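Local coordinates for esterase family protein (Staphylococcus aureus, PDB 6VH9) that is a serine hydrolase of the esterase D family that cleaves carboxylic esters and probably hydrolyses S-formylglutathione to formate and glutathione, at residues T22-E27 with L72-P77. Numbering follows the deposited sequence.
Sequences TVILPE and LAVIMP
Thr22 to Ile24 pair with Met76 to Val74 as neighbouring antiparallel strands in the central sheet of an alpha/beta-hydrolase fold. Strand 17-26 runs at 175° to strand 72-76, whose other edge lies parallel to strand 42-47, so this seam joins the antiparallel beginning of the sheet to its parallel remainder. Two hydrogen-bonded pairs flank a non-hydrogen-bonded one, Val23 with Ile75. In the first, Thr22 N gives a straight bond to Met76 O at 3.1 Å, and the return bond runs from Met76 N to Thr22 O at 2.8 Å. In the second, Ile24 N reaches Val74 O at 2.9 Å and Val74 N reaches Ile24 O at 3.0 Å. Val74 O is also approached by Val23 CA, a CA-H...O contact of 3.3 Å.

Side chains alternate between the two faces. Val23 and Ile75 lie side by side, the delta methyl of Ile75 meeting both methyls of Val23, with CD1 to CG2 at 3.8 Å; Leu8 of strand 3-12 also packs on Val23. On the other face, Ile24 and Val74 run alongside each other on the side covered by helix 63-69, where Glu64 and Asn68 touch Ile24 and Ala67 touches Val74. At the end of the paired strands, Pro26 sets its ring against the backbone of Leu72, CG close to Leu72 O, a buried carbonyl without a polar partner. Thr22 OG1 lies 3.1 Å from Met76 CB, while its hydrogen bond goes to Glu54 O. The Met76 chain bends at its last torsion (chi3 -65°), bringing its methyl back toward the neighbouring strand, where CE touches Ile24 CD1 at 3.9 Å.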
loop_
_atom_site.group_PDB
_atom_site.type_symbol
_atom_site.label_atom_id
_atom_site.label_comp_id
_atom_site.label_asym_id
_atom_site.label_seq_id
_atom_site.Cartn_x
_atom_site.Cartn_y
_atom_site.Cartn_z
ATOM N N THR A 22 -2.959 -9.388 3.362
ATOM C CA THR A 22 -3.916 -8.323 3.686
ATOM C C THR A 22 -4.899 -8.796 4.745
ATOM O O THR A 22 -5.238 -9.989 4.822
ATOM C CB THR A 22 -4.682 -7.833 2.447
ATOM O OG1 THR A 22 -5.453 -8.901 1.912
ATOM C CG2 THR A 22 -3.717 -7.321 1.374
ATOM N N VAL A 23 -5.339 -7.845 5.579
ATOM C CA VAL A 23 -6.206 -8.138 6.716
ATOM C C VAL A 23 -7.313 -7.095 6.784
ATOM O O VAL A 23 -7.054 -5.889 6.672
ATOM C CB VAL A 23 -5.420 -8.173 8.044
ATOM C CG1 VAL A 23 -6.376 -8.272 9.247
ATOM C CG2 VAL A 23 -4.446 -9.370 8.054
ATOM N N ILE A 24 -8.550 -7.557 6.943
ATOM C CA ILE A 24 -9.671 -6.691 7.304
ATOM C C ILE A 24 -9.918 -6.880 8.793
ATOM O O ILE A 24 -10.138 -8.008 9.249
ATOM C CB ILE A 24 -10.936 -7.019 6.497
ATOM C CG1 ILE A 24 -10.752 -6.664 5.022
ATOM C CG2 ILE A 24 -12.133 -6.246 7.054
ATOM C CD1 ILE A 24 -11.777 -7.351 4.106
ATOM N N LEU A 25 -9.883 -5.782 9.557
ATOM C CA LEU A 25 -10.044 -5.820 11.010
ATOM C C LEU A 25 -11.160 -4.851 11.381
ATOM O O LEU A 25 -10.921 -3.644 11.538
ATOM C CB LEU A 25 -8.735 -5.470 11.717
ATOM C CG LEU A 25 -8.654 -5.798 13.205
ATOM C CD1 LEU A 25 -8.507 -7.319 13.410
ATOM C CD2 LEU A 25 -7.479 -5.063 13.845
ATOM N N PRO A 26 -12.397 -5.338 11.503
ATOM C CA PRO A 26 -13.508 -4.448 11.847
ATOM C C PRO A 26 -13.261 -3.780 13.191
ATOM O O PRO A 26 -12.563 -4.311 14.058
ATOM C CB PRO A 26 -14.714 -5.395 11.903
ATOM C CG PRO A 26 -14.335 -6.523 11.005
ATOM C CD PRO A 26 -12.862 -6.707 11.215
ATOM N N GLU A 27 -13.822 -2.597 13.352
ATOM C CA GLU A 27 -13.575 -1.854 14.575
ATOM C C GLU A 27 -14.550 -2.277 15.672
ATOM O O GLU A 27 -15.700 -2.646 15.415
ATOM C CB GLU A 27 -13.666 -0.347 14.316
ATOM C CG GLU A 27 -12.503 0.203 13.471
ATOM C CD GLU A 27 -12.698 1.670 13.096
ATOM O OE1 GLU A 27 -13.342 2.391 13.876
ATOM O OE2 GLU A 27 -12.233 2.094 12.021
ATOM N N LEU A 72 -16.493 -9.348 11.178
ATOM C CA LEU A 72 -15.689 -10.511 10.817
ATOM C C LEU A 72 -14.314 -10.052 10.347
ATOM O O LEU A 72 -14.205 -9.326 9.356
ATOM C CB LEU A 72 -16.394 -11.321 9.726
ATOM C CG LEU A 72 -15.675 -12.565 9.192
ATOM C CD1 LEU A 72 -15.615 -13.628 10.283
ATOM C CD2 LEU A 72 -16.379 -13.126 7.934
ATOM N N ALA A 73 -13.270 -10.461 11.060
ATOM C CA ALA A 73 -11.919 -10.268 10.551
ATOM C C ALA A 73 -11.653 -11.222 9.391
ATOM O O ALA A 73 -12.076 -12.380 9.410
ATOM C CB ALA A 73 -10.893 -10.491 11.658
ATOM N N VAL A 74 -10.928 -10.745 8.383
ATOM C CA VAL A 74 -10.632 -11.548 7.196
ATOM C C VAL A 74 -9.137 -11.495 6.918
ATOM O O VAL A 74 -8.546 -10.412 6.845
ATOM C CB VAL A 74 -11.435 -11.084 5.964
ATOM C CG1 VAL A 74 -11.174 -12.011 4.776
ATOM C CG2 VAL A 74 -12.945 -11.050 6.270
ATOM N N ILE A 75 -8.536 -12.664 6.729
ATOM C CA ILE A 75 -7.105 -12.807 6.495
ATOM C C ILE A 75 -6.931 -13.285 5.058
ATOM O O ILE A 75 -7.441 -14.351 4.687
ATOM C CB ILE A 75 -6.482 -13.810 7.479
ATOM C CG1 ILE A 75 -6.993 -13.565 8.911
ATOM C CG2 ILE A 75 -4.962 -13.790 7.388
ATOM C CD1 ILE A 75 -6.632 -12.199 9.479
ATOM N N MET A 76 -6.202 -12.522 4.252
ATOM C CA MET A 76 -6.070 -12.849 2.830
ATOM C C MET A 76 -4.604 -13.020 2.458
ATOM O O MET A 76 -3.913 -12.030 2.163
ATOM C CB MET A 76 -6.728 -11.780 1.957
ATOM C CG MET A 76 -8.251 -11.881 1.983
ATOM S SD MET A 76 -9.129 -10.333 1.672
ATOM C CE MET A 76 -8.633 -9.357 3.107
ATOM N N PRO A 77 -4.086 -14.245 2.444
ATOM C CA PRO A 77 -2.676 -14.453 2.106
ATOM C C PRO A 77 -2.456 -14.600 0.604
ATOM O O PRO A 77 -3.400 -14.636 -0.186
ATOM C CB PRO A 77 -2.332 -15.755 2.854
ATOM C CG PRO A 77 -3.625 -16.477 2.948
ATOM C CD PRO A 77 -4.738 -15.471 2.927
#